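Local coordinates for protein pyridoxal 5'-phosphate synthase subunit PdxT (Thermus thermophilus, PDB 2YWD) that probably hydrolyses glutamine to glutamate and ammonia, which is channelled to the PdxS subunit for the synthesis of pyridoxal 5'-phosphate, at residues Leu128-Pro139 with Ser170-Leu181; Leu40-Ser50 with Leu75-Trp86. All coordinates share one frame; numbering follows the deposited sequence.

Contact 1. Residues Leu128-Pro139 with Ser170-Leu181; sequences LGSFHGVFIRAP and SFHPELTEDPRL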
loop_
_atom_site.group_PDB
_atom_site.type_symbol
_atom_site.label_atom_id
_atom_site.label_comp_id
_atom_site.label_asym_id
_atom_site.label_seq_id
_atom_site.Cartn_x
_atom_site.Cartn_y
_atom_site.Cartn_z
ATOM N N LEU A 128 8.913 -3.953 14.416
ATOM C CA LEU A 128 8.064 -5.132 14.351
ATOM C C LEU A 128 8.831 -6.430 14.567
ATOM O O LEU A 128 8.443 -7.258 15.389
ATOM C CB LEU A 128 7.347 -5.173 12.999
ATOM C CG LEU A 128 6.164 -6.130 12.862
ATOM C CD1 LEU A 128 5.115 -5.787 13.910
ATOM C CD2 LEU A 128 5.573 -6.019 11.465
ATOM N N GLY A 129 9.922 -6.603 13.828
ATOM C CA GLY A 129 10.711 -7.814 13.947
ATOM C C GLY A 129 10.739 -8.559 12.625
ATOM O O GLY A 129 10.556 -7.955 11.570
ATOM N N SER A 130 10.958 -9.869 12.674
ATOM C CA SER A 130 11.006 -10.676 11.458
ATOM C C SER A 130 9.616 -10.865 10.854
ATOM O O SER A 130 8.676 -11.222 11.556
ATOM C CB SER A 130 11.621 -12.044 11.761
ATOM O OG SER A 130 11.644 -12.855 10.600
ATOM N N PHE A 131 9.495 -10.626 9.552
ATOM C CA PHE A 131 8.217 -10.768 8.859
ATOM C C PHE A 131 8.447 -11.463 7.519
ATOM O O PHE A 131 9.381 -11.121 6.788
ATOM C CB PHE A 131 7.587 -9.395 8.618
ATOM C CG PHE A 131 6.143 -9.456 8.192
ATOM C CD1 PHE A 131 5.125 -9.510 9.141
ATOM C CD2 PHE A 131 5.802 -9.493 6.844
ATOM C CE1 PHE A 131 3.782 -9.600 8.752
ATOM C CE2 PHE A 131 4.462 -9.586 6.443
ATOM C CZ PHE A 131 3.453 -9.640 7.401
ATOM N N HIS A 132 7.594 -12.433 7.202
ATOM C CA HIS A 132 7.711 -13.186 5.956
ATOM C C HIS A 132 7.202 -12.372 4.769
ATOM O O HIS A 132 6.007 -12.094 4.666
ATOM C CB HIS A 132 6.921 -14.494 6.057
ATOM C CG HIS A 132 7.126 -15.412 4.892
ATOM N ND1 HIS A 132 8.352 -15.961 4.584
ATOM C CD2 HIS A 132 6.263 -15.868 3.954
ATOM C CE1 HIS A 132 8.235 -16.716 3.507
ATOM N NE2 HIS A 132 6.978 -16.676 3.104
ATOM N N GLY A 133 8.114 -12.008 3.871
ATOM C CA GLY A 133 7.745 -11.217 2.710
ATOM C C GLY A 133 7.431 -12.023 1.461
ATOM O O GLY A 133 8.263 -12.791 0.980
ATOM N N VAL A 134 6.221 -11.840 0.938
ATOM C CA VAL A 134 5.777 -12.530 -0.266
ATOM C C VAL A 134 5.792 -11.543 -1.427
ATOM O O VAL A 134 5.054 -10.555 -1.426
ATOM C CB VAL A 134 4.351 -13.101 -0.082
ATOM C CG1 VAL A 134 3.871 -13.749 -1.382
ATOM C CG2 VAL A 134 4.347 -14.134 1.052
ATOM N N PHE A 135 6.646 -11.818 -2.412
ATOM C CA PHE A 135 6.809 -10.962 -3.585
ATOM C C PHE A 135 6.275 -11.611 -4.872
ATOM O O PHE A 135 6.607 -12.755 -5.187
ATOM C CB PHE A 135 8.296 -10.629 -3.777
ATOM C CG PHE A 135 8.916 -9.867 -2.631
ATOM C CD1 PHE A 135 9.125 -8.491 -2.723
ATOM C CD2 PHE A 135 9.323 -10.530 -1.473
ATOM C CE1 PHE A 135 9.737 -7.787 -1.681
ATOM C CE2 PHE A 135 9.933 -9.836 -0.423
ATOM C CZ PHE A 135 10.142 -8.460 -0.530
ATOM N N ILE A 136 5.455 -10.870 -5.613
ATOM C CA ILE A 136 4.886 -11.354 -6.875
ATOM C C ILE A 136 4.949 -10.226 -7.909
ATOM O O ILE A 136 4.237 -9.231 -7.785
ATOM C CB ILE A 136 3.417 -11.800 -6.676
ATOM C CG1 ILE A 136 3.368 -12.965 -5.677
ATOM C CG2 ILE A 136 2.806 -12.211 -8.007
ATOM C CD1 ILE A 136 1.963 -13.407 -5.299
ATOM N N ARG A 137 5.799 -10.380 -8.924
ATOM C CA ARG A 137 5.971 -9.345 -9.952
ATOM C C ARG A 137 6.202 -8.020 -9.227
ATOM O O ARG A 137 5.769 -6.959 -9.671
ATOM C CB ARG A 137 4.720 -9.241 -10.833
ATOM C CG ARG A 137 4.456 -10.461 -11.707
ATOM C CD ARG A 137 3.352 -10.177 -12.717
ATOM N NE ARG A 137 2.119 -9.762 -12.056
ATOM C CZ ARG A 137 1.256 -10.596 -11.484
ATOM N NH1 ARG A 137 1.480 -11.905 -11.498
ATOM N NH2 ARG A 137 0.176 -10.119 -10.882
ATOM N N ALA A 138 6.911 -8.102 -8.108
ATOM C CA ALA A 138 7.160 -6.949 -7.254
ATOM C C ALA A 138 7.772 -5.699 -7.877
ATOM O O ALA A 138 8.689 -5.774 -8.694
ATOM C CB ALA A 138 8.002 -7.383 -6.061
ATOM N N PRO A 139 7.253 -4.522 -7.495
ATOM C CA PRO A 139 7.780 -3.262 -8.016
ATOM C C PRO A 139 9.032 -2.948 -7.199
ATOM O O PRO A 139 9.262 -3.551 -6.145
ATOM C CB PRO A 139 6.650 -2.277 -7.740
ATOM C CG PRO A 139 6.096 -2.785 -6.442
ATOM C CD PRO A 139 6.041 -4.287 -6.687
ATOM N N SER A 170 6.366 -3.400 -1.148
ATOM C CA SER A 170 6.415 -3.990 -2.479
ATOM C C SER A 170 6.004 -5.458 -2.373
ATOM O O SER A 170 5.820 -6.136 -3.390
ATOM C CB SER A 170 7.819 -3.865 -3.078
ATOM O OG SER A 170 8.805 -4.314 -2.170
ATOM N N PHE A 171 5.851 -5.932 -1.134
ATOM C CA PHE A 171 5.444 -7.311 -0.861
ATOM C C PHE A 171 4.007 -7.384 -0.334
ATOM O O PHE A 171 3.395 -6.361 -0.031
ATOM C CB PHE A 171 6.409 -7.968 0.133
ATOM C CG PHE A 171 6.525 -7.243 1.443
ATOM C CD1 PHE A 171 5.686 -7.559 2.505
ATOM C CD2 PHE A 171 7.483 -6.246 1.616
ATOM C CE1 PHE A 171 5.796 -6.894 3.723
ATOM C CE2 PHE A 171 7.606 -5.574 2.832
ATOM C CZ PHE A 171 6.759 -5.899 3.888
ATOM N N HIS A 172 3.483 -8.603 -0.219
ATOM C CA HIS A 172 2.105 -8.831 0.212
ATOM C C HIS A 172 1.942 -9.388 1.623
ATOM O O HIS A 172 1.917 -10.606 1.817
ATOM C CB HIS A 172 1.427 -9.798 -0.761
ATOM C CG HIS A 172 1.351 -9.297 -2.168
ATOM N ND1 HIS A 172 0.278 -8.576 -2.643
ATOM C CD2 HIS A 172 2.210 -9.423 -3.206
ATOM C CE1 HIS A 172 0.477 -8.281 -3.916
ATOM N NE2 HIS A 172 1.643 -8.784 -4.283
ATOM N N PRO A 173 1.811 -8.511 2.626
ATOM C CA PRO A 173 1.647 -9.028 3.988
ATOM C C PRO A 173 0.339 -9.800 4.133
ATOM O O PRO A 173 0.222 -10.688 4.981
ATOM C CB PRO A 173 1.669 -7.763 4.842
ATOM C CG PRO A 173 1.075 -6.731 3.924
ATOM C CD PRO A 173 1.766 -7.039 2.609
ATOM N N GLU A 174 -0.639 -9.464 3.294
ATOM C CA GLU A 174 -1.945 -10.118 3.332
ATOM C C GLU A 174 -1.887 -11.536 2.771
ATOM O O GLU A 174 -2.870 -12.278 2.844
ATOM C CB GLU A 174 -2.990 -9.302 2.557
ATOM C CG GLU A 174 -2.914 -9.441 1.035
ATOM C CD GLU A 174 -1.798 -8.633 0.396
ATOM O OE1 GLU A 174 -0.942 -8.086 1.127
ATOM O OE2 GLU A 174 -1.780 -8.546 -0.853
ATOM N N LEU A 175 -0.747 -11.914 2.201
ATOM C CA LEU A 175 -0.605 -13.261 1.660
ATOM C C LEU A 175 0.046 -14.190 2.674
ATOM O O LEU A 175 0.529 -15.274 2.332
ATOM C CB LEU A 175 0.183 -13.245 0.348
ATOM C CG LEU A 175 -0.614 -12.653 -0.821
ATOM C CD1 LEU A 175 0.170 -12.801 -2.116
ATOM C CD2 LEU A 175 -1.963 -13.369 -0.935
ATOM N N THR A 176 0.051 -13.745 3.927
ATOM C CA THR A 176 0.579 -14.521 5.042
ATOM C C THR A 176 -0.538 -14.457 6.077
ATOM O O THR A 176 -1.494 -13.699 5.911
ATOM C CB THR A 176 1.840 -13.884 5.673
ATOM O OG1 THR A 176 1.465 -12.722 6.427
ATOM C CG2 THR A 176 2.841 -13.483 4.596
ATOM N N GLU A 177 -0.428 -15.242 7.141
ATOM C CA GLU A 177 -1.448 -15.209 8.180
ATOM C C GLU A 177 -0.990 -14.340 9.350
ATOM O O GLU A 177 -1.659 -14.266 10.380
ATOM C CB GLU A 177 -1.769 -16.627 8.655
ATOM C CG GLU A 177 -2.368 -17.499 7.563
ATOM C CD GLU A 177 -3.103 -18.698 8.118
ATOM O OE1 GLU A 177 -4.037 -18.495 8.924
ATOM O OE2 GLU A 177 -2.754 -19.839 7.749
ATOM N N ASP A 178 0.147 -13.675 9.168
ATOM C CA ASP A 178 0.733 -12.796 10.180
ATOM C C ASP A 178 0.083 -11.413 10.051
ATOM O O ASP A 178 0.281 -10.725 9.054
ATOM C CB ASP A 178 2.241 -12.687 9.937
ATOM C CG ASP A 178 2.972 -11.972 11.057
ATOM O OD1 ASP A 178 2.334 -11.191 11.793
ATOM O OD2 ASP A 178 4.196 -12.182 11.189
ATOM N N PRO A 179 -0.694 -10.986 11.065
ATOM C CA PRO A 179 -1.360 -9.682 11.017
ATOM C C PRO A 179 -0.590 -8.529 11.657
ATOM O O PRO A 179 -1.103 -7.416 11.741
ATOM C CB PRO A 179 -2.665 -9.958 11.750
ATOM C CG PRO A 179 -2.185 -10.817 12.881
ATOM C CD PRO A 179 -1.193 -11.776 12.210
ATOM N N ARG A 180 0.638 -8.787 12.095
ATOM C CA ARG A 180 1.430 -7.754 12.753
ATOM C C ARG A 180 1.734 -6.498 11.942
ATOM O O ARG A 180 1.836 -5.411 12.511
ATOM C CB ARG A 180 2.729 -8.353 13.285
ATOM C CG ARG A 180 2.524 -9.269 14.488
ATOM C CD ARG A 180 3.860 -9.780 14.973
ATOM N NE ARG A 180 4.534 -10.508 13.908
ATOM C CZ ARG A 180 5.848 -10.541 13.740
ATOM N NH1 ARG A 180 6.646 -9.879 14.572
ATOM N NH2 ARG A 180 6.364 -11.236 12.736
ATOM N N LEU A 181 1.899 -6.629 10.629
ATOM C CA LEU A 181 2.165 -5.443 9.825
ATOM C C LEU A 181 0.866 -4.649 9.685
ATOM O O LEU A 181 0.881 -3.418 9.652
ATOM C CB LEU A 181 2.734 -5.826 8.450
ATOM C CG LEU A 181 3.212 -4.662 7.569
ATOM C CD1 LEU A 181 4.040 -3.666 8.391
ATOM C CD2 LEU A 181 4.039 -5.219 6.401
HETATM O O HOH W 1 4.421 -10.764 2.826
HETATM O O HOH W 2 5.644 -13.400 9.167
HETATM O O HOH W 3 4.743 -8.144 -4.822
HETATM O O HOH W 4 1.502 -9.150 -7.055
HETATM O O HOH W 5 10.928 -4.037 -3.835
#
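Phe131 of strand 129-136 drives its ring against residues 171-181 and is packed closely on several sides: CZ lies 3.6 Å from Pro173 CB, Leu181 CB sits over one face, and CE1 comes within 3.4 Å of Asp178 CG. CG anti to the backbone N (chi1 -167°) leans the ring across. Further along the strand, Phe171 lays its CB over the centre of the Phe135 ring, 3.8 Å from the centroid, a CH-pi contact. Against buried Phe131, the side with exposed Ser130 and His132 is held by polar groups and water: water 2 accepts from His132 N and donates to Asp178 OD2. Arg180 grips the Asp178 carboxylate side-on through NE and NH2, and NH2 also donates to Ser130 O at 2.6 Å. Were Asp178 replaced by an alanine, the guanidinium would probably lose its anionic mate and be freer to swing off Ser130 O, and Arg180 N would lose its capping bond. Towards the other end, His172 N donates to Val134 O (2.8 Å), pinning the two segments together. His172 ND1 gives its hydrogen to Glu174 OE2 (2.7 Å), which helps hold the imidazole's rotation, consistent with a charge-relay role for Glu174 beside the predicted nucleophile Cys81.

Contact 2. Residues Leu40-Ser50 with Leu75-Trp86; sequences LKALIVPGGES and LALFGTCAGAIW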
loop_
_atom_site.group_PDB
_atom_site.type_symbol
_atom_site.label_atom_id
_atom_site.label_comp_id
_atom_site.label_asym_id
_atom_site.label_seq_id
_atom_site.Cartn_x
_atom_site.Cartn_y
_atom_site.Cartn_z
ATOM N N LEU A 40 -13.825 6.843 7.702
ATOM C CA LEU A 40 -12.636 6.001 7.771
ATOM C C LEU A 40 -11.434 6.701 8.393
ATOM O O LEU A 40 -11.244 7.906 8.227
ATOM C CB LEU A 40 -12.236 5.509 6.373
ATOM C CG LEU A 40 -13.155 4.554 5.609
ATOM C CD1 LEU A 40 -12.518 4.244 4.259
ATOM C CD2 LEU A 40 -13.371 3.265 6.409
ATOM N N LYS A 41 -10.630 5.934 9.121
ATOM C CA LYS A 41 -9.409 6.450 9.729
ATOM C C LYS A 41 -8.237 5.853 8.957
ATOM O O LYS A 41 -7.131 6.391 8.964
ATOM C CB LYS A 41 -9.293 6.028 11.193
ATOM C CG LYS A 41 -10.305 6.666 12.128
ATOM C CD LYS A 41 -10.099 6.165 13.550
ATOM C CE LYS A 41 -11.116 6.773 14.508
ATOM N NZ LYS A 41 -10.918 6.282 15.902
ATOM N N ALA A 42 -8.492 4.730 8.289
ATOM C CA ALA A 42 -7.455 4.042 7.529
ATOM C C ALA A 42 -8.002 3.416 6.255
ATOM O O ALA A 42 -9.125 2.911 6.228
ATOM C CB ALA A 42 -6.807 2.962 8.394
ATOM N N LEU A 43 -7.192 3.449 5.203
ATOM C CA LEU A 43 -7.569 2.874 3.921
ATOM C C LEU A 43 -6.406 2.070 3.349
ATOM O O LEU A 43 -5.285 2.565 3.266
ATOM C CB LEU A 43 -7.948 3.972 2.925
ATOM C CG LEU A 43 -8.245 3.494 1.499
ATOM C CD1 LEU A 43 -9.531 2.680 1.490
ATOM C CD2 LEU A 43 -8.377 4.697 0.566
ATOM N N ILE A 44 -6.677 0.827 2.972
ATOM C CA ILE A 44 -5.651 -0.017 2.378
ATOM C C ILE A 44 -5.912 -0.107 0.882
ATOM O O ILE A 44 -7.041 -0.349 0.464
ATOM C CB ILE A 44 -5.681 -1.448 2.946
ATOM C CG1 ILE A 44 -5.332 -1.428 4.437
ATOM C CG2 ILE A 44 -4.705 -2.337 2.168
ATOM C CD1 ILE A 44 -5.388 -2.795 5.096
ATOM N N VAL A 45 -4.874 0.116 0.085
ATOM C CA VAL A 45 -4.976 0.011 -1.365
ATOM C C VAL A 45 -4.238 -1.300 -1.625
ATOM O O VAL A 45 -3.020 -1.385 -1.454
ATOM C CB VAL A 45 -4.287 1.203 -2.061
ATOM C CG1 VAL A 45 -4.457 1.097 -3.570
ATOM C CG2 VAL A 45 -4.899 2.510 -1.559
ATOM N N PRO A 46 -4.976 -2.343 -2.039
ATOM C CA PRO A 46 -4.481 -3.696 -2.317
ATOM C C PRO A 46 -3.586 -3.939 -3.515
ATOM O O PRO A 46 -3.339 -3.055 -4.329
ATOM C CB PRO A 46 -5.767 -4.494 -2.436
ATOM C CG PRO A 46 -6.625 -3.545 -3.216
ATOM C CD PRO A 46 -6.373 -2.209 -2.507
ATOM N N GLY A 47 -3.106 -5.174 -3.599
ATOM C CA GLY A 47 -2.290 -5.567 -4.728
ATOM C C GLY A 47 -3.289 -5.734 -5.855
ATOM O O GLY A 47 -4.497 -5.842 -5.609
ATOM N N GLY A 48 -2.804 -5.750 -7.089
ATOM C CA GLY A 48 -3.703 -5.894 -8.217
ATOM C C GLY A 48 -3.091 -5.301 -9.469
ATOM O O GLY A 48 -1.877 -5.342 -9.651
ATOM N N GLU A 49 -3.939 -4.740 -10.322
ATOM C CA GLU A 49 -3.499 -4.145 -11.579
ATOM C C GLU A 49 -3.449 -2.628 -11.379
ATOM O O GLU A 49 -4.471 -1.949 -11.459
ATOM C CB GLU A 49 -4.489 -4.532 -12.684
ATOM C CG GLU A 49 -3.895 -4.508 -14.073
ATOM C CD GLU A 49 -3.469 -3.121 -14.469
ATOM O OE1 GLU A 49 -4.327 -2.363 -14.965
ATOM O OE2 GLU A 49 -2.285 -2.786 -14.266
ATOM N N SER A 50 -2.251 -2.103 -11.127
ATOM C CA SER A 50 -2.080 -0.678 -10.845
ATOM C C SER A 50 -2.656 0.335 -11.829
ATOM O O SER A 50 -3.139 1.383 -11.401
ATOM C CB SER A 50 -0.598 -0.351 -10.589
ATOM O OG SER A 50 0.191 -0.438 -11.767
ATOM N N LEU A 75 -6.719 10.686 7.317
ATOM C CA LEU A 75 -6.778 9.363 6.704
ATOM C C LEU A 75 -5.399 8.758 6.475
ATOM O O LEU A 75 -4.562 9.346 5.786
ATOM C CB LEU A 75 -7.522 9.432 5.367
ATOM C CG LEU A 75 -7.729 8.096 4.647
ATOM C CD1 LEU A 75 -8.603 7.191 5.510
ATOM C CD2 LEU A 75 -8.374 8.328 3.285
ATOM N N ALA A 76 -5.170 7.583 7.057
ATOM C CA ALA A 76 -3.900 6.880 6.903
ATOM C C ALA A 76 -4.042 5.921 5.727
ATOM O O ALA A 76 -5.115 5.365 5.504
ATOM C CB ALA A 76 -3.566 6.106 8.165
ATOM N N LEU A 77 -2.952 5.724 4.994
ATOM C CA LEU A 77 -2.945 4.854 3.823
ATOM C C LEU A 77 -1.867 3.785 3.898
ATOM O O LEU A 77 -0.759 4.035 4.367
ATOM C CB LEU A 77 -2.694 5.678 2.557
ATOM C CG LEU A 77 -3.637 6.838 2.256
ATOM C CD1 LEU A 77 -3.148 7.569 1.015
ATOM C CD2 LEU A 77 -5.050 6.305 2.053
ATOM N N PHE A 78 -2.204 2.594 3.418
ATOM C CA PHE A 78 -1.274 1.474 3.370
ATOM C C PHE A 78 -1.453 0.871 1.981
ATOM O O PHE A 78 -2.506 0.316 1.671
ATOM C CB PHE A 78 -1.613 0.430 4.447
ATOM C CG PHE A 78 -0.642 -0.738 4.509
ATOM C CD1 PHE A 78 0.590 -0.686 3.861
ATOM C CD2 PHE A 78 -0.960 -1.881 5.245
ATOM C CE1 PHE A 78 1.491 -1.751 3.945
ATOM C CE2 PHE A 78 -0.067 -2.950 5.339
ATOM C CZ PHE A 78 1.161 -2.888 4.688
ATOM N N GLY A 79 -0.434 1.014 1.139
ATOM C CA GLY A 79 -0.502 0.469 -0.202
ATOM C C GLY A 79 0.433 -0.715 -0.335
ATOM O O GLY A 79 1.592 -0.640 0.065
ATOM N N THR A 80 -0.071 -1.808 -0.893
ATOM C CA THR A 80 0.720 -3.016 -1.078
ATOM C C THR A 80 0.770 -3.369 -2.559
ATOM O O THR A 80 -0.270 -3.530 -3.192
ATOM C CB THR A 80 0.106 -4.211 -0.307
ATOM O OG1 THR A 80 -1.225 -4.469 -0.786
ATOM C CG2 THR A 80 0.039 -3.897 1.172
ATOM N N CYS A 81 1.981 -3.488 -3.101
ATOM C CA CYS A 81 2.156 -3.835 -4.511
ATOM C C CYS A 81 1.502 -2.743 -5.363
ATOM O O CYS A 81 2.013 -1.626 -5.431
ATOM C CB CYS A 81 1.525 -5.211 -4.784
ATOM S SG CYS A 81 1.642 -5.833 -6.499
ATOM N N ALA A 82 0.378 -3.055 -5.999
ATOM C CA ALA A 82 -0.331 -2.070 -6.819
ATOM C C ALA A 82 -0.601 -0.815 -5.991
ATOM O O ALA A 82 -0.526 0.304 -6.494
ATOM C CB ALA A 82 -1.650 -2.655 -7.310
ATOM N N GLY A 83 -0.930 -1.017 -4.717
ATOM C CA GLY A 83 -1.198 0.103 -3.832
ATOM C C GLY A 83 0.021 0.985 -3.614
ATOM O O GLY A 83 -0.113 2.203 -3.471
ATOM N N ALA A 84 1.208 0.377 -3.569
ATOM C CA ALA A 84 2.448 1.134 -3.384
ATOM C C ALA A 84 2.717 1.960 -4.640
ATOM O O ALA A 84 3.169 3.106 -4.567
ATOM C CB ALA A 84 3.618 0.185 -3.117
ATOM N N ILE A 85 2.443 1.364 -5.793
ATOM C CA ILE A 85 2.631 2.048 -7.066
ATOM C C ILE A 85 1.682 3.247 -7.145
ATOM O O ILE A 85 2.077 4.343 -7.547
ATOM C CB ILE A 85 2.353 1.083 -8.239
ATOM C CG1 ILE A 85 3.418 -0.019 -8.263
ATOM C CG2 ILE A 85 2.349 1.846 -9.557
ATOM C CD1 ILE A 85 3.047 -1.211 -9.139
ATOM N N TRP A 86 0.430 3.029 -6.749
ATOM C CA TRP A 86 -0.595 4.077 -6.764
ATOM C C TRP A 86 -0.196 5.271 -5.900
ATOM O O TRP A 86 -0.497 6.420 -6.233
ATOM C CB TRP A 86 -1.924 3.507 -6.254
ATOM C CG TRP A 86 -3.085 4.433 -6.401
ATOM C CD1 TRP A 86 -3.665 4.844 -7.570
ATOM C CD2 TRP A 86 -3.833 5.050 -5.343
ATOM N NE1 TRP A 86 -4.730 5.674 -7.304
ATOM C CE2 TRP A 86 -4.855 5.817 -5.945
ATOM C CE3 TRP A 86 -3.739 5.026 -3.943
ATOM C CZ2 TRP A 86 -5.781 6.556 -5.196
ATOM C CZ3 TRP A 86 -4.660 5.764 -3.197
ATOM C CH2 TRP A 86 -5.667 6.519 -3.828
#
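Strands 42-45 and 76-80 run parallel, 15° apart, joined by five backbone hydrogen bonds, the first Ala76 N to Lys41 O and the last Thr80 N to Val45 O. They are neighbours in the central sheet of this class I glutamine amidotransferase, and helices 50-59 and 62-71 make the crossover between them. On one face Leu43 and Leu77 lie side by side, Leu43 CB 3.8 Å from Leu77 CD2, beneath helix 62-71; on the other, Ile44 and Phe78 point the same way, towards the side of helix 180-189. In Val45, chi1 of -178° turns CG2 anti to the carbonyl carbon, where it meets Trp86 CZ3 at 3.7 Å, the side chains crossing at about a right angle. Beyond the strands comes a tight turn consistent with a nucleophile elbow, where Cys81, the predicted nucleophile, has a positive phi of 61° just before helix 82-87. A CB on Gly83 would clash with Val45 O, which its CA approaches to 3.3 Å. Gly48 and Ser50, predicted to bind glutamine, run past the start of that helix, and Ser50 CB rests 3.8 Å from Ile85 CG2. The methyl of Ala82 reaches the loop, CB 3.3 Å from Gly48 N.

Contact 2 is core, centred about 3 Å from the middle of the chain, whereas contact 1 lies about 11 Å out and is only partly buried. The inner one is a regular parallel strand pair with mostly apolar side chains on its faces; the outer one joins a strand of a two-stranded antiparallel sheet to a largely loop-like segment that leads into helix 180-189, and relies on aromatic packing, a salt bridge and bridging waters. They share no segment, yet they meet at the predicted Cys-His-Glu triad: contact 2 supplies the nucleophile and contact 1 the relay pair, with His172 CE1 3.4 Å from Cys81 CB. Beside this junction, Pro173 packs on Phe78 and Thr80, seating its segment against strand 76-80.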